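Local coordinates for protein beta-galactosidase/beta-glucuronidase (Faecalibacterium prausnitzii L2-6, PDB 6MVF) that binds flavin mononucleotide and, as a gut bacterial beta-glucuronidase of glycoside hydrolase family 2, hydrolyses beta-glucuronides, at residues A[318-323]-A[534-539]; A[461-466]-A[507-512]; A[96-101]-A[144-149]; A[391-396]-A[526-531]. All coordinates share one frame; numbering follows the deposited sequence.

Interaction 1 of 4, residues A[318-323]-A[534-539]; sequences YQDAQI and NMFDFG
D320 and I323 of helix 314-327 pack against M535 and F536 in a buried, mainly apolar contact of the TIM barrel, where the first barrel helix meets the loop that leaves the last barrel strand, 529-532. The D320 carboxylate meets the CE2-CZ end of the F536 ring obliquely, the two planes 28° apart, with D320 OD1 3.5 Å from F536 CZ. This is a van der Waals approach; the charge is answered elsewhere, since D320 forms salt bridges with R301 and R561. R561 also makes a cation-pi contact with F536, so the arginine probably balances the nearness of the acid to the ring. On the apolar side, I323 CG2 meets M535 CE at 3.5 Å and F536 CE1 at 4.3 Å. The methionine has CG opposite its backbone N (chi1 -177°) and bends at the next torsion, which carries its methyl to the helix while CG sits over the centre of the F536 ring. The side chain of N534, which follows a non-proline cis peptide, forms an Asx turn: F536 N donates to N534 OD1 at 3.2 Å, the donor lying in the carbonyl plane on a lone pair.

Interaction 2 of 4, residues A[461-466]-A[507-512]; sequences GKIEQN and EEYQAL
I463 and L512 mark the closest backbone approach, their CA atoms 8.7 Å apart, as the 3-10 turn 463-465 faces the opening turns of helix 507-522 in the TIM barrel domain. Side chains bridge this separation. I463 and Y509 reach out from opposite directions, and the outer methyl of the isoleucine settles against the phenol end of the tyrosine: I463 CD1 is 3.4 Å from Y509 OH and 3.7 Å from Y509 CZ. With its CG opposite the backbone N (chi1 -178°), Y509 extends its ring from the helix far enough for the hydroxyl to reach the turn. The backbone carbonyl carbon of L512 borders the same methyl more loosely, and further along the helix Y513 and Y516 also touch I463. The polar link is indirect. A water accepts from I463 N at 2.9 Å and donates weakly to Y509 OH, while the hydroxyl itself is hydrogen-bonded to G457 O. The turn is braced from within, because I463 O takes both N466 N and N466 ND2, the latter at 2.8 Å and tilted 18° from the carbonyl plane; N466 ND2 also binds F456 O. A phenylalanine in place of Y509 would probably leave G457 O and the bridging water without their mate and open a small gap beside I463 CD1. The phenol end thus does double duty: I463 packs against its oxygen and CZ, while the same oxygen is bonded to G457 O and, weakly, to the water, which secures the loop after strand 450-453 to the helix.

Interaction 3 of 4, residues A[96-101]-A[144-149]; sequences AALDAT and PSMYPA
M146, whose side chain packs on L98, turns its backbone O to a hydrogen bond with K365 NZ, which links the loop between strands 131-139 and 163-168 to the TIM barrel domain. Across the contact itself the meeting is apolar. The thioether lies obliquely across the leucine: M146 SD is 3.9 Å from L98 CB, M146 CG is 4.0 Å from L98 CD1, and M146 CE reaches L98 O at 3.8 Å. That methyl also brushes D99 CB at 4.1 Å. Torsions near +60° at both chi2 and chi3 bend the methionine back so that its sulfur and methyl lie over the start of strand 99-104. Farther along, L98 CD2 approaches the ring carbon CD of P148 at 4.4 Å. Cis peptide bonds precede both L98 and P148. An alanine in place of M146 would probably open a gap beside L98 CB and D99 CB and take away the packing on H373 of helix 368-385. L98 and D99 both pair with S139, a classic beta bulge where strand 99-104 begins beside the end of strand 131-139, in the antiparallel beta-sandwich that forms the family 2 sugar-binding domain, here seated against the barrel.

Interaction 4 of 4, residues A[391-396]-A[526-531]; sequences ILFWGI and WIWASH
The aromatic contact between F393 and W528 carries this interaction, for the two backbones stay well apart, F393 CA and A529 CA being 10.8 Å from each other. W528 CZ3 stands over the centre of one F393 face, 3.5 Å above its plane, and is 3.5 Å from F393 CZ. The rings are inclined at 47°, with the phenyl and indole six-membered centroids 4.7 Å apart, so the pair is neither a parallel stack nor an edge-to-face one. The indole gets there through chi1 61°, which sets CG between the backbone N and the carbonyl carbon. Apolar packing completes the setting: L392 CB covers the opposite face of F393, toward the rim, A529 CB lies on one face of the W528 ring, and L296 of strand 292-300 touches F393. Polar bonding comes from outside, W528 NE1 donating to E450 O, which ties the indole to a third strand and helps fix its rotation. Strands 391-398 and 529-532 are the fourth and eighth of the eight parallel barrel strands and stand across the barrel from one another; aromatic side chains meeting between them, near the strand N-terminal ends, form part of the packed interior of a TIM barrel.

Overall arrangement
From the N terminus, interaction 3 comes first and closes a loop of strands within the sugar-binding domain before any other begins. The remaining three lie in the TIM barrel domain and sit one within another without crossing. Interaction 1 opens at 318-323, interaction 4 at 391-396 and interaction 2 at 461-466; they close in reverse order, at 507-512, 526-531 and 534-539. The outermost joins the first barrel helix to the exit of the last strand, the middle one spans the barrel interior, and the innermost holds a peripheral loop to helix 507-522. Interactions 1 and 4 adjoin in sequence, whereas the centres of 2 and 3 lie about 37 Å apart.

Interaction 1 of 4, residues A[318-323]-A[534-539]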
# COMPACT_ATOMS: atom_id res chain seq x y z
N TYR A 318 -0.61 -18.22 -4.30
CA TYR A 318 0.40 -17.56 -5.12
C TYR A 318 1.81 -17.90 -4.64
O TYR A 318 2.73 -17.99 -5.46
CB TYR A 318 0.17 -16.05 -5.15
CG TYR A 318 -0.86 -15.63 -6.19
CD1 TYR A 318 -2.23 -15.74 -5.94
CD2 TYR A 318 -0.48 -15.14 -7.43
CE1 TYR A 318 -3.18 -15.36 -6.89
CE2 TYR A 318 -1.42 -14.76 -8.39
CZ TYR A 318 -2.76 -14.87 -8.12
OH TYR A 318 -3.69 -14.50 -9.07
N GLN A 319 2.00 -18.11 -3.35
CA GLN A 319 3.32 -18.51 -2.88
C GLN A 319 3.69 -19.89 -3.42
O GLN A 319 4.81 -20.10 -3.89
CB GLN A 319 3.36 -18.50 -1.35
CG GLN A 319 4.75 -18.76 -0.80
CD GLN A 319 4.76 -19.28 0.64
OE1 GLN A 319 3.71 -19.52 1.25
NE2 GLN A 319 5.96 -19.46 1.19
N ASP A 320 2.75 -20.84 -3.35
CA ASP A 320 2.95 -22.13 -4.02
C ASP A 320 3.34 -21.94 -5.48
O ASP A 320 4.33 -22.51 -5.96
CB ASP A 320 1.69 -22.98 -3.92
CG ASP A 320 1.53 -23.66 -2.56
OD1 ASP A 320 2.41 -23.47 -1.67
OD2 ASP A 320 0.52 -24.38 -2.40
N ALA A 321 2.57 -21.13 -6.21
CA ALA A 321 2.81 -20.95 -7.63
C ALA A 321 4.19 -20.37 -7.89
O ALA A 321 4.91 -20.83 -8.78
CB ALA A 321 1.73 -20.06 -8.23
N GLN A 322 4.60 -19.38 -7.08
CA GLN A 322 5.91 -18.77 -7.27
C GLN A 322 7.04 -19.74 -6.96
O GLN A 322 8.05 -19.77 -7.68
CB GLN A 322 6.02 -17.50 -6.42
CG GLN A 322 5.65 -16.25 -7.21
CD GLN A 322 4.69 -15.31 -6.48
OE1 GLN A 322 4.72 -15.20 -5.24
NE2 GLN A 322 3.82 -14.63 -7.25
N ILE A 323 6.91 -20.54 -5.91
CA ILE A 323 7.94 -21.54 -5.64
C ILE A 323 8.07 -22.50 -6.82
O ILE A 323 9.19 -22.80 -7.28
CB ILE A 323 7.65 -22.27 -4.33
CG1 ILE A 323 7.88 -21.32 -3.16
CG2 ILE A 323 8.55 -23.48 -4.21
CD1 ILE A 323 7.29 -21.79 -1.83
N ASN A 534 5.54 -35.42 -5.18
CA ASN A 534 4.61 -34.30 -5.33
C ASN A 534 5.49 -33.04 -5.08
O ASN A 534 6.64 -33.18 -4.66
CB ASN A 534 3.44 -34.45 -4.31
CG ASN A 534 2.39 -33.35 -4.41
OD1 ASN A 534 2.60 -32.23 -3.96
ND2 ASN A 534 1.22 -33.69 -4.96
N MET A 535 4.99 -31.83 -5.36
CA MET A 535 5.79 -30.63 -5.12
C MET A 535 6.10 -30.47 -3.65
O MET A 535 7.24 -30.14 -3.27
CB MET A 535 5.08 -29.38 -5.63
CG MET A 535 5.89 -28.11 -5.48
SD MET A 535 7.42 -28.04 -6.47
CE MET A 535 8.19 -26.56 -5.82
N PHE A 536 5.09 -30.65 -2.80
CA PHE A 536 5.20 -30.47 -1.37
C PHE A 536 4.76 -31.74 -0.68
O PHE A 536 3.82 -32.40 -1.14
CB PHE A 536 4.31 -29.32 -0.87
CG PHE A 536 4.48 -28.05 -1.62
CD1 PHE A 536 5.61 -27.25 -1.42
CD2 PHE A 536 3.53 -27.65 -2.53
CE1 PHE A 536 5.77 -26.06 -2.13
CE2 PHE A 536 3.68 -26.45 -3.25
CZ PHE A 536 4.80 -25.66 -3.06
N ASP A 537 5.45 -32.10 0.42
CA ASP A 537 4.85 -32.97 1.42
C ASP A 537 3.41 -32.53 1.67
O ASP A 537 3.09 -31.33 1.63
CB ASP A 537 5.65 -32.92 2.72
CG ASP A 537 7.18 -33.16 2.54
OD1 ASP A 537 7.61 -33.95 1.67
OD2 ASP A 537 7.97 -32.56 3.31
N PHE A 538 2.51 -33.48 1.90
CA PHE A 538 1.12 -33.12 2.14
C PHE A 538 0.55 -34.06 3.20
O PHE A 538 1.16 -35.09 3.53
CB PHE A 538 0.29 -33.15 0.83
CG PHE A 538 0.29 -34.50 0.12
CD1 PHE A 538 1.28 -34.83 -0.78
CD2 PHE A 538 -0.73 -35.41 0.34
CE1 PHE A 538 1.27 -36.05 -1.43
CE2 PHE A 538 -0.75 -36.61 -0.33
CZ PHE A 538 0.25 -36.94 -1.21
N GLY A 539 -0.62 -33.72 3.73
CA GLY A 539 -1.19 -34.45 4.87
C GLY A 539 -1.99 -35.68 4.49
O GLY A 539 -2.89 -35.62 3.64

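Interaction 2 of 4, residues A[461-466]-A[507-512]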
# COMPACT_ATOMS: atom_id res chain seq x y z
N GLY A 461 10.78 -52.74 -7.22
CA GLY A 461 11.66 -52.58 -8.36
C GLY A 461 12.87 -51.68 -8.10
O GLY A 461 13.11 -51.17 -7.01
N LYS A 462 13.64 -51.50 -9.17
CA LYS A 462 14.81 -50.65 -9.16
C LYS A 462 14.55 -49.38 -9.97
O LYS A 462 13.75 -49.37 -10.93
CB LYS A 462 16.03 -51.40 -9.72
CG LYS A 462 16.44 -52.63 -8.91
CD LYS A 462 17.65 -53.42 -9.51
CE LYS A 462 17.31 -54.23 -10.78
NZ LYS A 462 17.44 -53.45 -12.05
N ILE A 463 15.23 -48.30 -9.56
CA ILE A 463 15.22 -47.03 -10.28
C ILE A 463 15.50 -47.22 -11.77
O ILE A 463 14.83 -46.64 -12.63
CB ILE A 463 16.26 -46.08 -9.63
CG1 ILE A 463 15.75 -45.55 -8.28
CG2 ILE A 463 16.67 -44.96 -10.59
CD1 ILE A 463 16.81 -44.90 -7.47
N GLU A 464 16.50 -48.04 -12.09
CA GLU A 464 16.92 -48.31 -13.46
C GLU A 464 15.85 -49.01 -14.29
O GLU A 464 16.07 -49.24 -15.48
CB GLU A 464 18.20 -49.14 -13.45
CG GLU A 464 19.44 -48.43 -12.90
CD GLU A 464 19.39 -48.15 -11.38
OE1 GLU A 464 18.66 -48.86 -10.64
OE2 GLU A 464 20.10 -47.20 -10.95
N GLN A 465 14.69 -49.36 -13.70
CA GLN A 465 13.61 -49.98 -14.46
C GLN A 465 12.71 -48.97 -15.18
O GLN A 465 11.94 -49.37 -16.06
CB GLN A 465 12.75 -50.86 -13.56
CG GLN A 465 13.46 -52.10 -13.04
CD GLN A 465 12.54 -53.01 -12.26
OE1 GLN A 465 11.76 -52.57 -11.42
NE2 GLN A 465 12.60 -54.30 -12.55
N ASN A 466 12.79 -47.69 -14.82
CA ASN A 466 11.83 -46.71 -15.33
C ASN A 466 11.99 -46.48 -16.83
O ASN A 466 11.01 -46.53 -17.59
CB ASN A 466 11.99 -45.40 -14.56
CG ASN A 466 11.41 -45.48 -13.17
OD1 ASN A 466 10.19 -45.44 -13.01
ND2 ASN A 466 12.27 -45.64 -12.17
N GLU A 507 17.30 -38.36 2.47
CA GLU A 507 17.31 -37.29 1.47
C GLU A 507 18.19 -37.66 0.29
O GLU A 507 17.91 -37.29 -0.85
CB GLU A 507 17.78 -35.98 2.13
CG GLU A 507 17.62 -34.75 1.26
CD GLU A 507 18.00 -33.41 1.94
OE1 GLU A 507 17.73 -32.37 1.30
OE2 GLU A 507 18.55 -33.39 3.08
N GLU A 508 19.28 -38.39 0.55
CA GLU A 508 20.18 -38.76 -0.52
C GLU A 508 19.52 -39.73 -1.49
O GLU A 508 19.75 -39.65 -2.70
CB GLU A 508 21.46 -39.38 0.07
CG GLU A 508 22.42 -38.39 0.74
CD GLU A 508 21.89 -37.83 2.08
OE1 GLU A 508 21.14 -38.55 2.76
OE2 GLU A 508 22.23 -36.66 2.44
N TYR A 509 18.69 -40.65 -1.00
CA TYR A 509 18.14 -41.64 -1.92
C TYR A 509 17.07 -41.02 -2.80
O TYR A 509 16.94 -41.37 -3.97
CB TYR A 509 17.58 -42.85 -1.17
CG TYR A 509 17.05 -43.90 -2.13
CD1 TYR A 509 17.92 -44.78 -2.77
CD2 TYR A 509 15.70 -43.96 -2.44
CE1 TYR A 509 17.44 -45.72 -3.69
CE2 TYR A 509 15.21 -44.88 -3.35
CZ TYR A 509 16.08 -45.76 -3.97
OH TYR A 509 15.57 -46.68 -4.86
N GLN A 510 16.30 -40.10 -2.24
CA GLN A 510 15.31 -39.40 -3.04
C GLN A 510 15.98 -38.56 -4.12
O GLN A 510 15.44 -38.44 -5.22
CB GLN A 510 14.44 -38.54 -2.15
CG GLN A 510 13.21 -37.98 -2.83
CD GLN A 510 12.71 -36.70 -2.12
OE1 GLN A 510 13.50 -35.91 -1.63
NE2 GLN A 510 11.38 -36.52 -2.06
N ALA A 511 17.16 -38.01 -3.84
CA ALA A 511 17.89 -37.24 -4.85
C ALA A 511 18.41 -38.14 -5.97
O ALA A 511 18.38 -37.75 -7.14
CB ALA A 511 19.04 -36.45 -4.22
N LEU A 512 18.88 -39.35 -5.63
CA LEU A 512 19.31 -40.31 -6.65
C LEU A 512 18.16 -40.73 -7.54
O LEU A 512 18.32 -40.86 -8.76
CB LEU A 512 19.93 -41.55 -5.99
CG LEU A 512 21.32 -41.45 -5.35
CD1 LEU A 512 21.64 -42.73 -4.60
CD2 LEU A 512 22.38 -41.16 -6.40
O HOH W 1 17.00 -48.73 -7.25

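Interaction 3 of 4, residues A[96-101]-A[144-149]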
# COMPACT_ATOMS: atom_id res chain seq x y z
N ALA A 96 -17.57 -26.67 0.10
CA ALA A 96 -18.02 -27.23 1.37
C ALA A 96 -17.69 -28.71 1.37
O ALA A 96 -18.35 -29.51 0.69
CB ALA A 96 -19.52 -26.99 1.58
N ALA A 97 -16.67 -29.09 2.14
CA ALA A 97 -16.14 -30.45 2.10
C ALA A 97 -16.80 -31.27 3.20
O ALA A 97 -16.60 -30.97 4.38
CB ALA A 97 -14.62 -30.41 2.28
N LEU A 98 -17.56 -32.31 2.84
CA LEU A 98 -17.77 -32.83 1.48
C LEU A 98 -19.19 -32.65 0.95
O LEU A 98 -19.45 -32.77 -0.25
CB LEU A 98 -17.45 -34.32 1.45
CG LEU A 98 -16.03 -34.70 1.78
CD1 LEU A 98 -15.92 -36.22 1.83
CD2 LEU A 98 -15.09 -34.10 0.73
N ASP A 99 -20.12 -32.39 1.87
CA ASP A 99 -21.56 -32.45 1.65
C ASP A 99 -22.16 -31.33 2.48
O ASP A 99 -21.74 -31.12 3.62
CB ASP A 99 -22.11 -33.82 2.08
CG ASP A 99 -23.50 -34.10 1.54
OD1 ASP A 99 -24.08 -33.22 0.88
OD2 ASP A 99 -24.01 -35.23 1.78
N ALA A 100 -23.13 -30.60 1.92
CA ALA A 100 -23.57 -29.38 2.58
C ALA A 100 -25.07 -29.16 2.45
O ALA A 100 -25.71 -29.59 1.49
CB ALA A 100 -22.84 -28.15 2.04
N THR A 101 -25.63 -28.46 3.45
CA THR A 101 -27.00 -27.96 3.43
C THR A 101 -26.99 -26.52 3.90
O THR A 101 -26.41 -26.22 4.95
CB THR A 101 -27.93 -28.79 4.33
OG1 THR A 101 -27.98 -30.15 3.87
CG2 THR A 101 -29.33 -28.21 4.31
N PRO A 144 -22.95 -43.34 0.29
CA PRO A 144 -22.99 -44.28 -0.85
C PRO A 144 -22.65 -43.64 -2.20
O PRO A 144 -22.17 -44.35 -3.09
CB PRO A 144 -24.43 -44.81 -0.82
CG PRO A 144 -24.81 -44.74 0.62
CD PRO A 144 -24.11 -43.52 1.19
N SER A 145 -22.87 -42.34 -2.38
CA SER A 145 -22.60 -41.67 -3.64
C SER A 145 -21.35 -40.79 -3.63
O SER A 145 -21.06 -40.14 -4.63
CB SER A 145 -23.80 -40.81 -4.05
OG SER A 145 -24.01 -39.76 -3.12
N MET A 146 -20.58 -40.77 -2.54
CA MET A 146 -19.54 -39.77 -2.37
C MET A 146 -18.22 -40.16 -3.03
O MET A 146 -17.78 -41.30 -2.92
CB MET A 146 -19.29 -39.52 -0.88
CG MET A 146 -18.23 -38.46 -0.60
SD MET A 146 -18.68 -36.83 -1.27
CE MET A 146 -20.20 -36.52 -0.36
N TYR A 147 -17.61 -39.21 -3.72
CA TYR A 147 -16.18 -39.21 -4.02
C TYR A 147 -15.58 -37.91 -3.52
O TYR A 147 -16.23 -36.86 -3.59
CB TYR A 147 -15.91 -39.32 -5.51
CG TYR A 147 -16.33 -40.61 -6.14
CD1 TYR A 147 -15.43 -41.65 -6.26
CD2 TYR A 147 -17.62 -40.77 -6.65
CE1 TYR A 147 -15.79 -42.82 -6.86
CE2 TYR A 147 -17.99 -41.93 -7.26
CZ TYR A 147 -17.06 -42.97 -7.36
OH TYR A 147 -17.39 -44.16 -7.97
N PRO A 148 -14.33 -37.93 -3.02
CA PRO A 148 -13.44 -39.09 -2.82
C PRO A 148 -13.86 -39.97 -1.65
O PRO A 148 -14.53 -39.50 -0.73
CB PRO A 148 -12.08 -38.45 -2.52
CG PRO A 148 -12.41 -37.11 -1.91
CD PRO A 148 -13.69 -36.66 -2.61
N ALA A 149 -13.47 -41.24 -1.67
CA ALA A 149 -13.80 -42.14 -0.57
C ALA A 149 -12.59 -42.94 -0.14
O ALA A 149 -12.41 -43.21 1.05
CB ALA A 149 -14.96 -43.06 -0.96

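Interaction 4 of 4, residues A[391-396]-A[526-531]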
# COMPACT_ATOMS: atom_id res chain seq x y z
N ILE A 391 -5.49 -24.09 -18.15
CA ILE A 391 -6.00 -25.46 -18.14
C ILE A 391 -5.96 -26.01 -19.56
O ILE A 391 -6.65 -25.49 -20.45
CB ILE A 391 -7.41 -25.54 -17.54
CG1 ILE A 391 -7.39 -25.03 -16.09
CG2 ILE A 391 -7.95 -26.98 -17.62
CD1 ILE A 391 -8.71 -25.10 -15.35
N LEU A 392 -5.15 -27.04 -19.78
CA LEU A 392 -5.07 -27.68 -21.09
C LEU A 392 -5.65 -29.09 -21.13
O LEU A 392 -6.12 -29.52 -22.19
CB LEU A 392 -3.61 -27.72 -21.57
CG LEU A 392 -2.78 -26.44 -21.52
CD1 LEU A 392 -1.52 -26.64 -22.32
CD2 LEU A 392 -3.56 -25.23 -22.03
N PHE A 393 -5.70 -29.79 -20.00
CA PHE A 393 -6.15 -31.16 -19.94
C PHE A 393 -7.16 -31.35 -18.81
O PHE A 393 -6.94 -30.88 -17.68
CB PHE A 393 -4.96 -32.08 -19.74
CG PHE A 393 -3.77 -31.73 -20.58
CD1 PHE A 393 -3.61 -32.30 -21.85
CD2 PHE A 393 -2.80 -30.86 -20.12
CE1 PHE A 393 -2.50 -31.98 -22.64
CE2 PHE A 393 -1.71 -30.53 -20.89
CZ PHE A 393 -1.55 -31.10 -22.16
N TRP A 394 -8.27 -32.00 -19.11
CA TRP A 394 -9.22 -32.47 -18.11
C TRP A 394 -8.93 -33.94 -17.83
O TRP A 394 -8.88 -34.74 -18.76
CB TRP A 394 -10.67 -32.32 -18.59
CG TRP A 394 -11.16 -30.94 -18.99
CD1 TRP A 394 -11.65 -30.57 -20.22
CD2 TRP A 394 -11.24 -29.77 -18.16
NE1 TRP A 394 -12.01 -29.25 -20.21
CE2 TRP A 394 -11.78 -28.72 -18.96
CE3 TRP A 394 -10.90 -29.50 -16.83
CZ2 TRP A 394 -11.98 -27.41 -18.47
CZ3 TRP A 394 -11.11 -28.19 -16.33
CH2 TRP A 394 -11.65 -27.16 -17.16
N GLY A 395 -8.74 -34.28 -16.56
CA GLY A 395 -8.51 -35.66 -16.15
C GLY A 395 -9.79 -36.28 -15.59
O GLY A 395 -10.48 -35.66 -14.78
N ILE A 396 -10.09 -37.51 -16.03
CA ILE A 396 -11.38 -38.10 -15.68
C ILE A 396 -11.32 -39.12 -14.54
O ILE A 396 -12.37 -39.41 -13.94
CB ILE A 396 -12.08 -38.71 -16.91
CG1 ILE A 396 -11.29 -39.88 -17.50
CG2 ILE A 396 -12.38 -37.63 -18.00
CD1 ILE A 396 -12.09 -40.69 -18.49
N TRP A 526 9.06 -37.35 -26.44
CA TRP A 526 7.75 -37.90 -26.77
C TRP A 526 6.90 -38.22 -25.54
O TRP A 526 5.72 -38.56 -25.69
CB TRP A 526 7.94 -39.15 -27.65
CG TRP A 526 8.95 -40.13 -27.09
CD1 TRP A 526 10.29 -40.18 -27.37
CD2 TRP A 526 8.70 -41.17 -26.13
NE1 TRP A 526 10.88 -41.19 -26.65
CE2 TRP A 526 9.93 -41.81 -25.88
CE3 TRP A 526 7.56 -41.61 -25.45
CZ2 TRP A 526 10.06 -42.89 -24.99
CZ3 TRP A 526 7.68 -42.68 -24.56
CH2 TRP A 526 8.93 -43.30 -24.34
N ILE A 527 7.46 -38.13 -24.33
CA ILE A 527 6.66 -38.11 -23.11
C ILE A 527 6.01 -36.74 -23.05
O ILE A 527 6.70 -35.72 -22.90
CB ILE A 527 7.51 -38.38 -21.87
CG1 ILE A 527 8.14 -39.78 -21.93
CG2 ILE A 527 6.67 -38.17 -20.60
CD1 ILE A 527 7.19 -40.92 -21.63
N TRP A 528 4.69 -36.68 -23.20
CA TRP A 528 4.09 -35.37 -23.41
C TRP A 528 4.14 -34.53 -22.14
O TRP A 528 4.34 -33.31 -22.23
CB TRP A 528 2.65 -35.50 -23.96
CG TRP A 528 1.70 -36.23 -23.07
CD1 TRP A 528 1.51 -37.57 -23.01
CD2 TRP A 528 0.81 -35.65 -22.11
NE1 TRP A 528 0.56 -37.87 -22.07
CE2 TRP A 528 0.11 -36.71 -21.50
CE3 TRP A 528 0.53 -34.33 -21.71
CZ2 TRP A 528 -0.84 -36.50 -20.50
CZ3 TRP A 528 -0.42 -34.12 -20.73
CH2 TRP A 528 -1.09 -35.20 -20.13
N ALA A 529 4.02 -35.17 -20.97
CA ALA A 529 4.15 -34.48 -19.69
C ALA A 529 4.52 -35.47 -18.60
O ALA A 529 3.93 -36.55 -18.52
CB ALA A 529 2.85 -33.75 -19.32
N SER A 530 5.48 -35.10 -17.77
CA SER A 530 5.81 -35.79 -16.54
C SER A 530 5.53 -34.88 -15.35
O SER A 530 5.75 -33.66 -15.42
CB SER A 530 7.29 -36.23 -16.53
OG SER A 530 8.16 -35.14 -16.76
N HIS A 531 5.05 -35.48 -14.25
CA HIS A 531 4.65 -34.74 -13.06
C HIS A 531 5.23 -35.42 -11.83
O HIS A 531 4.79 -36.52 -11.46
CB HIS A 531 3.13 -34.66 -12.95
CG HIS A 531 2.48 -33.86 -14.03
ND1 HIS A 531 1.89 -34.44 -15.13
CD2 HIS A 531 2.34 -32.52 -14.18
CE1 HIS A 531 1.40 -33.49 -15.91
NE2 HIS A 531 1.66 -32.32 -15.36